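Local coordinates for peptidoglycan recognition protein SA CG11709-PA (Drosophila melanogaster, PDB 1SXR), which binds peptidoglycan of Gram-positive bacteria as a secreted pattern recognition receptor and so activates the Toll pathway of innate immunity, at residues F78-D83 against L125-D130. Sequence-based numbering, arbitrary orientation.
Sequences FLIGND and LQAAKD
Ile80 meets Ala127 and Ala128 where strand 78-80 packs against helix 122-137, a worked example of how a branched side chain can fit against the small residues of a helix. Along the strand, side chains alternate between the two faces. Phe78 turns to the same helix but lands further along it, on Leu131, with its ring edge-to-face with that of Trp92, while Leu79 points to the other face, against Leu58 and Met61 of helix 50-67. Ile80 then faces the helix again and carries the contact with 125-130. Its CG1 stands anti to the carbonyl carbon (chi1 -62°), and the chain runs on extended through chi2 (171°), which carries CD1 to the helix: CD1 lies 3.6 Å from Ala128 CB and 3.7 Å from Ala128 CA. The other branch, CG2, sits 4.1 Å from Ala127 CB, so the two methyls of one residue each take a different alanine. With nothing beyond CB on either alanine, the backbones come near, Ile80 CA and Ala128 CA being 7.3 Å apart. The contact belongs to the layered alpha/beta architecture of the type 2 amidase family, a central mixed sheet with helices on both faces; Ile80 also touches Ala124 of the same helix and Ile109 of the adjoining strand 106-111, within a buried apolar interface. Past Gly81 the chain leaves the sheet, and Asn82 O accepts a hydrogen bond from Ser121 OG, just ahead of the helix. On the helix's outer side, Gln126 NE2 donates to Asp130 OD1 (2.9 Å), one turn on, from above the carboxylate plane.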
loop_
_atom_site.group_PDB
_atom_site.type_symbol
_atom_site.label_atom_id
_atom_site.label_comp_id
_atom_site.label_asym_id
_atom_site.label_seq_id
_atom_site.Cartn_x
_atom_site.Cartn_y
_atom_site.Cartn_z
ATOM N N PHE A 78 -0.258 1.024 -3.762
ATOM C CA PHE A 78 1.114 1.581 -3.927
ATOM C C PHE A 78 2.101 0.815 -3.092
ATOM O O PHE A 78 1.747 0.221 -2.060
ATOM C CB PHE A 78 1.146 3.043 -3.469
ATOM C CG PHE A 78 0.254 3.923 -4.300
ATOM C CD1 PHE A 78 0.665 4.310 -5.573
ATOM C CD2 PHE A 78 -0.989 4.312 -3.832
ATOM C CE1 PHE A 78 -0.175 5.098 -6.386
ATOM C CE2 PHE A 78 -1.832 5.087 -4.635
ATOM C CZ PHE A 78 -1.428 5.477 -5.902
ATOM N N LEU A 79 3.366 0.881 -3.513
ATOM C CA LEU A 79 4.466 0.267 -2.759
ATOM C C LEU A 79 5.594 1.283 -2.639
ATOM O O LEU A 79 5.767 2.101 -3.528
ATOM C CB LEU A 79 5.000 -1.007 -3.443
ATOM C CG LEU A 79 4.005 -2.146 -3.708
ATOM C CD1 LEU A 79 3.370 -2.021 -5.118
ATOM C CD2 LEU A 79 4.640 -3.496 -3.503
ATOM N N ILE A 80 6.326 1.266 -1.536
ATOM C CA ILE A 80 7.341 2.295 -1.322
ATOM C C ILE A 80 8.664 1.597 -1.017
ATOM O O ILE A 80 8.735 0.777 -0.090
ATOM C CB ILE A 80 6.925 3.191 -0.163
ATOM C CG1 ILE A 80 5.609 3.910 -0.485
ATOM C CG2 ILE A 80 7.996 4.242 0.100
ATOM C CD1 ILE A 80 5.012 4.640 0.674
ATOM N N GLY A 81 9.693 1.902 -1.808
ATOM C CA GLY A 81 11.008 1.294 -1.627
ATOM C C GLY A 81 11.930 2.091 -0.709
ATOM O O GLY A 81 11.550 3.153 -0.223
ATOM N N ASN A 82 13.137 1.547 -0.498
ATOM C CA ASN A 82 14.111 2.058 0.466
ATOM C C ASN A 82 14.583 3.461 0.099
ATOM O O ASN A 82 14.946 4.252 0.993
ATOM C CB ASN A 82 15.373 1.191 0.483
ATOM C CG ASN A 82 15.214 -0.109 1.208
ATOM O OD1 ASN A 82 14.207 -0.366 1.843
ATOM N ND2 ASN A 82 16.234 -0.964 1.096
ATOM N N ASP A 83 14.633 3.751 -1.208
ATOM C CA ASP A 83 15.085 5.077 -1.682
ATOM C C ASP A 83 13.944 6.084 -1.640
ATOM O O ASP A 83 14.116 7.240 -2.016
ATOM C CB ASP A 83 15.612 5.021 -3.124
ATOM C CG ASP A 83 17.012 4.430 -3.238
ATOM O OD1 ASP A 83 17.591 4.046 -2.188
ATOM O OD2 ASP A 83 17.612 4.325 -4.339
ATOM N N LEU A 125 9.598 6.581 4.744
ATOM C CA LEU A 125 8.583 7.135 5.633
ATOM C C LEU A 125 8.112 8.506 5.144
ATOM O O LEU A 125 6.925 8.775 5.137
ATOM C CB LEU A 125 9.104 7.209 7.076
ATOM C CG LEU A 125 9.427 5.861 7.713
ATOM C CD1 LEU A 125 10.141 6.010 9.060
ATOM C CD2 LEU A 125 8.139 5.049 7.902
ATOM N N GLN A 126 9.036 9.360 4.716
ATOM C CA GLN A 126 8.641 10.681 4.242
ATOM C C GLN A 126 7.843 10.569 2.941
ATOM O O GLN A 126 6.888 11.328 2.713
ATOM C CB GLN A 126 9.865 11.587 4.063
ATOM C CG GLN A 126 9.504 13.018 3.716
ATOM C CD GLN A 126 8.726 13.706 4.830
ATOM O OE1 GLN A 126 9.157 13.714 5.984
ATOM N NE2 GLN A 126 7.587 14.302 4.480
ATOM N N ALA A 127 8.214 9.611 2.098
ATOM C CA ALA A 127 7.476 9.390 0.847
ATOM C C ALA A 127 6.020 8.996 1.106
ATOM O O ALA A 127 5.118 9.434 0.398
ATOM C CB ALA A 127 8.184 8.340 -0.046
ATOM N N ALA A 128 5.792 8.158 2.108
ATOM C CA ALA A 128 4.421 7.779 2.472
ATOM C C ALA A 128 3.641 8.982 2.951
ATOM O O ALA A 128 2.484 9.178 2.539
ATOM C CB ALA A 128 4.439 6.702 3.558
ATOM N N LYS A 129 4.253 9.785 3.830
ATOM C CA LYS A 129 3.589 11.023 4.303
ATOM C C LYS A 129 3.264 11.934 3.141
ATOM O O LYS A 129 2.170 12.495 3.082
ATOM C CB LYS A 129 4.452 11.741 5.347
ATOM C CG LYS A 129 4.661 10.892 6.597
ATOM C CD LYS A 129 5.460 11.632 7.648
ATOM C CE LYS A 129 5.631 10.783 8.902
ATOM N NZ LYS A 129 6.834 11.204 9.694
ATOM N N ASP A 130 4.213 12.096 2.225
ATOM C CA ASP A 130 3.981 12.935 1.039
ATOM C C ASP A 130 2.882 12.364 0.160
ATOM O O ASP A 130 2.084 13.109 -0.393
ATOM C CB ASP A 130 5.237 13.084 0.196
ATOM C CG ASP A 130 6.344 13.830 0.911
ATOM O OD1 ASP A 130 6.092 14.405 1.996
ATOM O OD2 ASP A 130 7.502 13.875 0.451
#